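Local coordinates for esterase (Thermotoga maritima, PDB 3DOH) that hydrolyses carboxylic esters as a thermostable alpha/beta hydrolase that carries an immunoglobulin-like domain, at the interface of chains A and B and the interface of chains A and C. Coordinates in Å, arbitrary orientation; residue numbers count along the deposited sequence, not the author numbering. Chains: chain A/B/C, esterase.

Contact 1 and contact 2 lie about 49 Å apart, measured between the centres of their C-alpha atoms, and have no residue position in common. The Ig-like region takes part in both. In contact 1 a loop of it from chain B meets the loop of chain A that probably bears the catalytic acid, and A:Phe101 of that chain's Ig-like region; in contact 2 Ig-like surfaces of chains A and C pair about a two-fold axis. Chain A thus joins B and C through separate surfaces, so one chain can touch two neighbours, although the coordinates alone do not show that the deposited hexamer is the working form.

Contact 1: the interface of chains A and B. Residues chain A 101, 319-321; chain B 71-74.
A:Pro320, the residue with most surface buried here, rests on the chain B loop 71-74 and is held there by its carbonyl. Its O is shared by two donors of chain B. The backbone N of B:Ile73 approaches from above the carbonyl plane at 3.0 Å from A:Pro320 O, while the hydroxyl OG of B:Ser72 comes within that plane, at a C=O···O angle of 155°. B:Ser72 OG, anti to its own backbone N (chi1 -179°), also receives the N-H of B:Phe74, so this hydroxyl ties the turn together as well as gripping the partner. The proline ring crosses B:Ile73 obliquely: CB touches the CG2 methyl at 3.6 Å, and on another flank meets ring atom CE2 of B:Phe71 at 3.7 Å. CG1 of B:Ile73 takes the crowded position between backbone N and carbonyl carbon (chi1 72°), with CD1 reaching A:Val321 CG2 and CG1 covering one face of the B:Phe74 ring near its rim. B:Phe74 points tip to tip at A:Phe101, with B:Phe74 CZ 3.8 Å from A:Phe101 CZ. A:Phe101 CE2 lies at the edge of the B:Phe74 ring and in its plane. Behind the interface, the carboxylate OD1 of A:Asp319 takes the N-H of A:Val321 at 2.7 Å, fixing the peptide whose carbonyl chain B binds. A:Asp319 stands where alpha/beta hydrolases carry the acid of the catalytic triad, in a loop between strand 311-316 and helix 325-336, whereas A:Phe101 belongs to chain A's Ig-like region; the chain B loop, between strand 58-64 and the short strand at 77 of the Ig-like region, therefore probably lies near the active-site rim.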
ATOM      1  N   PHE A 101      28.948 -22.726 -13.496  1.00 59.58           N
ATOM      2  CA  PHE A 101      28.255 -23.767 -12.730  1.00 58.03           C
ATOM      3  C   PHE A 101      29.008 -24.128 -11.427  1.00 55.78           C
ATOM      4  O   PHE A 101      29.090 -25.291 -11.045  1.00 55.28           O
ATOM      5  CB  PHE A 101      27.961 -25.000 -13.636  1.00 58.96           C
ATOM      6  CG  PHE A 101      26.650 -24.893 -14.405  1.00 60.53           C
ATOM      7  CD1 PHE A 101      25.521 -25.632 -13.995  1.00 61.56           C
ATOM      8  CD2 PHE A 101      26.529 -24.021 -15.513  1.00 61.54           C
ATOM      9  CE1 PHE A 101      24.301 -25.518 -14.684  1.00 62.35           C
ATOM     10  CE2 PHE A 101      25.316 -23.881 -16.202  1.00 61.55           C
ATOM     11  CZ  PHE A 101      24.200 -24.633 -15.797  1.00 61.71           C
ATOM     12  N   ASP A 319      11.738 -26.794 -16.096  1.00 29.62           N
ATOM     13  CA  ASP A 319      13.178 -26.686 -15.779  1.00 29.28           C
ATOM     14  C   ASP A 319      13.921 -26.211 -17.047  1.00 28.86           C
ATOM     15  O   ASP A 319      13.917 -26.918 -18.043  1.00 29.05           O
ATOM     16  CB  ASP A 319      13.743 -28.020 -15.252  1.00 29.13           C
ATOM     17  CG  ASP A 319      15.253 -27.958 -14.903  1.00 30.13           C
ATOM     18  OD1 ASP A 319      16.002 -27.076 -15.383  1.00 29.67           O
ATOM     19  OD2 ASP A 319      15.712 -28.844 -14.157  1.00 30.86           O
ATOM     20  N   PRO A 320      14.534 -25.008 -17.015  1.00 28.22           N
ATOM     21  CA  PRO A 320      15.212 -24.473 -18.188  1.00 28.30           C
ATOM     22  C   PRO A 320      16.674 -24.928 -18.340  1.00 29.29           C
ATOM     23  O   PRO A 320      17.323 -24.593 -19.341  1.00 29.39           O
ATOM     24  CB  PRO A 320      15.192 -22.974 -17.927  1.00 27.72           C
ATOM     25  CG  PRO A 320      15.350 -22.869 -16.459  1.00 27.17           C
ATOM     26  CD  PRO A 320      14.637 -24.085 -15.868  1.00 27.72           C
ATOM     27  N   VAL A 321      17.188 -25.646 -17.346  1.00 30.00           N
ATOM     28  CA  VAL A 321      18.572 -26.140 -17.344  1.00 31.12           C
ATOM     29  C   VAL A 321      18.614 -27.618 -17.808  1.00 31.94           C
ATOM     30  O   VAL A 321      19.400 -27.964 -18.693  1.00 31.73           O
ATOM     31  CB  VAL A 321      19.212 -26.039 -15.900  1.00 31.32           C
ATOM     32  CG1 VAL A 321      20.628 -26.662 -15.843  1.00 29.71           C
ATOM     33  CG2 VAL A 321      19.190 -24.606 -15.401  1.00 30.98           C
TER
ATOM     34  N   PHE B  71      11.782 -23.548 -23.203  1.00 48.10           N
ATOM     35  CA  PHE B  71      12.840 -22.579 -22.981  1.00 48.27           C
ATOM     36  C   PHE B  71      14.042 -23.227 -22.305  1.00 48.81           C
ATOM     37  O   PHE B  71      13.907 -23.731 -21.200  1.00 49.18           O
ATOM     38  CB  PHE B  71      12.307 -21.451 -22.099  1.00 48.12           C
ATOM     39  CG  PHE B  71      13.372 -20.583 -21.456  1.00 47.97           C
ATOM     40  CD1 PHE B  71      14.279 -19.847 -22.230  1.00 47.57           C
ATOM     41  CD2 PHE B  71      13.430 -20.464 -20.056  1.00 48.46           C
ATOM     42  CE1 PHE B  71      15.254 -19.009 -21.602  1.00 48.31           C
ATOM     43  CE2 PHE B  71      14.403 -19.639 -19.407  1.00 48.27           C
ATOM     44  CZ  PHE B  71      15.314 -18.910 -20.183  1.00 48.05           C
ATOM     45  N   SER B  72      15.209 -23.203 -22.952  1.00 48.86           N
ATOM     46  CA  SER B  72      16.450 -23.533 -22.259  1.00 49.21           C
ATOM     47  C   SER B  72      17.342 -22.323 -22.089  1.00 49.19           C
ATOM     48  O   SER B  72      17.571 -21.615 -23.062  1.00 48.71           O
ATOM     49  CB  SER B  72      17.241 -24.617 -22.991  1.00 49.54           C
ATOM     50  OG  SER B  72      18.433 -24.934 -22.259  1.00 50.52           O
ATOM     51  N   ILE B  73      17.856 -22.103 -20.884  1.00 49.26           N
ATOM     52  CA  ILE B  73      18.854 -21.062 -20.652  1.00 50.42           C
ATOM     53  C   ILE B  73      19.976 -21.092 -21.689  1.00 51.61           C
ATOM     54  O   ILE B  73      20.662 -20.093 -21.904  1.00 52.00           O
ATOM     55  CB  ILE B  73      19.468 -21.172 -19.243  1.00 49.96           C
ATOM     56  CG1 ILE B  73      20.396 -22.384 -19.158  1.00 49.63           C
ATOM     57  CG2 ILE B  73      18.372 -21.258 -18.191  1.00 50.54           C
ATOM     58  CD1 ILE B  73      21.393 -22.313 -18.023  1.00 50.32           C
ATOM     59  N   PHE B  74      20.155 -22.243 -22.330  1.00 52.64           N
ATOM     60  CA  PHE B  74      21.390 -22.557 -23.018  1.00 53.82           C
ATOM     61  C   PHE B  74      21.370 -22.010 -24.391  1.00 54.58           C
ATOM     62  O   PHE B  74      22.372 -21.437 -24.851  1.00 55.45           O
ATOM     63  CB  PHE B  74      21.664 -24.056 -23.045  1.00 54.13           C
ATOM     64  CG  PHE B  74      22.170 -24.579 -21.746  1.00 54.48           C
ATOM     65  CD1 PHE B  74      23.065 -23.816 -20.984  1.00 54.54           C
ATOM     66  CD2 PHE B  74      21.744 -25.815 -21.266  1.00 55.03           C
ATOM     67  CE1 PHE B  74      23.534 -24.280 -19.757  1.00 55.62           C
ATOM     68  CE2 PHE B  74      22.212 -26.303 -20.048  1.00 55.10           C
ATOM     69  CZ  PHE B  74      23.116 -25.532 -19.290  1.00 55.70           C
TER

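Contact 2: the interface of chains A and C. Residues chain A 41, 115-117, 128; chain C 46, 53, 111, 113, 130.
A:Leu115 turns with helix-like torsions just after strand 110-114, A:Val116 and A:Pro117 run on extended, and the chain C partners lie on beta-strands 43-49, 52-56, 110-114 and 129-132. This is a two-fold contact between Ig-like regions in the deposited assembly, which need not be the form in solution; each pairing has a twin with the chains exchanged. C:Lys46 stretches across chain A with its chain nearly straight until it bends at the last torsion (chi4 -73°). The bend brings the amine NZ to the backbone O of A:Asp41 at 3.1 Å, in the carbonyl plane at a C=O···N angle of 150°. The carboxylate OD1 of A:Asp41 stays 5.2 Å from C:Lys46 NZ, near enough perhaps to favour its positive charge. Lower down, CE crosses A:Leu115 at about a right angle, 3.7 Å from CD1, and CD lies beside A:Val116 CG1. An alanine in place of C:Lys46 would remove the amine and these methylenes, and would probably loosen both the hold on the 3-10 helix 40-42 and the packing against A:Leu115. A:Val116 and C:Tyr53 run antiparallel alongside one another, CG1 meeting the phenol ring at CD2, 3.3 Å away. C:Ile111 CG2 lies over one face of that ring, offset to its rim, while its CD1 extends to A:Pro128 CG at 3.9 Å. The methyl CG2 of C:Thr130, anti to the backbone N, meets A:Pro128 CB at 3.6 Å.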
ATOM      1  N   ASP A  41      14.948  -4.059  19.302  1.00 34.41           N
ATOM      2  CA  ASP A  41      15.517  -2.733  19.049  1.00 33.58           C
ATOM      3  C   ASP A  41      16.661  -2.333  19.984  1.00 32.75           C
ATOM      4  O   ASP A  41      17.081  -1.170  19.991  1.00 32.79           O
ATOM      5  CB  ASP A  41      14.414  -1.659  19.040  1.00 33.58           C
ATOM      6  CG  ASP A  41      13.695  -1.510  20.397  1.00 34.32           C
ATOM      7  OD1 ASP A  41      12.900  -0.561  20.480  1.00 34.61           O
ATOM      8  OD2 ASP A  41      13.919  -2.290  21.374  1.00 33.52           O
ATOM      9  N   LEU A 115      23.037  -1.962  21.752  1.00 32.87           N
ATOM     10  CA  LEU A 115      23.038  -0.529  21.525  1.00 34.09           C
ATOM     11  C   LEU A 115      22.771   0.307  22.761  1.00 35.38           C
ATOM     12  O   LEU A 115      23.194   1.462  22.845  1.00 35.84           O
ATOM     13  CB  LEU A 115      21.992  -0.190  20.483  1.00 33.36           C
ATOM     14  CG  LEU A 115      22.247  -0.803  19.126  1.00 33.79           C
ATOM     15  CD1 LEU A 115      21.003  -0.726  18.216  1.00 32.94           C
ATOM     16  CD2 LEU A 115      23.424  -0.108  18.510  1.00 34.70           C
ATOM     17  N   VAL A 116      22.027  -0.271  23.687  1.00 36.86           N
ATOM     18  CA  VAL A 116      21.578   0.408  24.865  1.00 38.18           C
ATOM     19  C   VAL A 116      21.983  -0.481  26.012  1.00 40.57           C
ATOM     20  O   VAL A 116      22.238  -1.689  25.805  1.00 41.07           O
ATOM     21  CB  VAL A 116      20.059   0.524  24.878  1.00 37.91           C
ATOM     22  CG1 VAL A 116      19.594   1.490  23.805  1.00 37.70           C
ATOM     23  CG2 VAL A 116      19.394  -0.855  24.753  1.00 36.25           C
ATOM     24  N   PRO A 117      22.035   0.078  27.232  1.00 41.98           N
ATOM     25  CA  PRO A 117      22.393  -0.785  28.342  1.00 43.40           C
ATOM     26  C   PRO A 117      21.309  -1.844  28.481  1.00 45.03           C
ATOM     27  O   PRO A 117      20.238  -1.667  27.924  1.00 45.15           O
ATOM     28  CB  PRO A 117      22.406   0.183  29.534  1.00 43.19           C
ATOM     29  CG  PRO A 117      22.593   1.542  28.924  1.00 42.52           C
ATOM     30  CD  PRO A 117      21.786   1.458  27.674  1.00 42.29           C
ATOM     31  N   PRO A 128      26.515  -1.075  26.540  1.00 41.64           N
ATOM     32  CA  PRO A 128      26.674  -1.254  25.091  1.00 40.13           C
ATOM     33  C   PRO A 128      28.072  -1.764  24.637  1.00 39.12           C
ATOM     34  O   PRO A 128      29.103  -1.379  25.208  1.00 38.69           O
ATOM     35  CB  PRO A 128      26.429   0.146  24.559  1.00 39.83           C
ATOM     36  CG  PRO A 128      25.476   0.749  25.518  1.00 40.10           C
ATOM     37  CD  PRO A 128      25.751   0.143  26.861  1.00 40.78           C
TER
ATOM     38  N   LYS C  46      19.316   7.150  19.477  1.00 30.70           N
ATOM     39  CA  LYS C  46      18.089   6.778  20.177  1.00 32.10           C
ATOM     40  C   LYS C  46      17.835   7.756  21.280  1.00 33.33           C
ATOM     41  O   LYS C  46      18.770   8.411  21.760  1.00 33.17           O
ATOM     42  CB  LYS C  46      18.182   5.372  20.767  1.00 32.55           C
ATOM     43  CG  LYS C  46      18.228   4.246  19.728  1.00 32.68           C
ATOM     44  CD  LYS C  46      18.485   2.877  20.353  1.00 31.69           C
ATOM     45  CE  LYS C  46      18.585   1.839  19.248  1.00 30.75           C
ATOM     46  NZ  LYS C  46      17.228   1.592  18.703  1.00 30.16           N
ATOM     47  N   TYR C  53      14.267   3.337  25.386  1.00 46.90           N
ATOM     48  CA  TYR C  53      14.758   4.205  24.322  1.00 44.13           C
ATOM     49  C   TYR C  53      13.972   3.922  23.045  1.00 42.58           C
ATOM     50  O   TYR C  53      13.563   2.794  22.813  1.00 42.54           O
ATOM     51  CB  TYR C  53      16.206   3.892  24.001  1.00 43.90           C
ATOM     52  CG  TYR C  53      17.245   4.271  25.003  1.00 42.30           C
ATOM     53  CD1 TYR C  53      17.786   5.559  25.030  1.00 39.42           C
ATOM     54  CD2 TYR C  53      17.753   3.313  25.866  1.00 40.36           C
ATOM     55  CE1 TYR C  53      18.774   5.876  25.924  1.00 39.41           C
ATOM     56  CE2 TYR C  53      18.733   3.614  26.748  1.00 39.43           C
ATOM     57  CZ  TYR C  53      19.231   4.884  26.777  1.00 41.07           C
ATOM     58  OH  TYR C  53      20.206   5.138  27.689  1.00 44.46           O
ATOM     59  N   ILE C 111      21.416   8.266  23.346  1.00 38.11           N
ATOM     60  CA  ILE C 111      22.533   7.394  23.124  1.00 37.19           C
ATOM     61  C   ILE C 111      22.758   7.323  21.636  1.00 35.82           C
ATOM     62  O   ILE C 111      21.815   7.292  20.863  1.00 35.49           O
ATOM     63  CB  ILE C 111      22.359   6.018  23.810  1.00 37.64           C
ATOM     64  CG1 ILE C 111      23.681   5.243  23.797  1.00 39.11           C
ATOM     65  CG2 ILE C 111      21.226   5.208  23.213  1.00 37.61           C
ATOM     66  CD1 ILE C 111      23.807   4.252  24.941  1.00 41.71           C
ATOM     67  N   SER C 113      25.433   5.658  18.525  1.00 33.49           N
ATOM     68  CA  SER C 113      26.511   4.778  18.122  1.00 33.50           C
ATOM     69  C   SER C 113      26.852   4.916  16.653  1.00 32.90           C
ATOM     70  O   SER C 113      25.980   4.996  15.794  1.00 33.52           O
ATOM     71  CB  SER C 113      26.168   3.323  18.424  1.00 33.74           C
ATOM     72  OG  SER C 113      25.137   3.226  19.407  1.00 36.64           O
ATOM     73  N   THR C 130      30.124   3.825  20.898  1.00 36.61           N
ATOM     74  CA  THR C 130      28.789   4.137  21.401  1.00 37.10           C
ATOM     75  C   THR C 130      28.922   5.159  22.497  1.00 38.06           C
ATOM     76  O   THR C 130      29.864   5.111  23.257  1.00 38.83           O
ATOM     77  CB  THR C 130      28.188   2.899  21.994  1.00 36.62           C
ATOM     78  OG1 THR C 130      28.005   1.945  20.934  1.00 37.38           O
ATOM     79  CG2 THR C 130      26.892   3.204  22.682  1.00 34.98           C
TER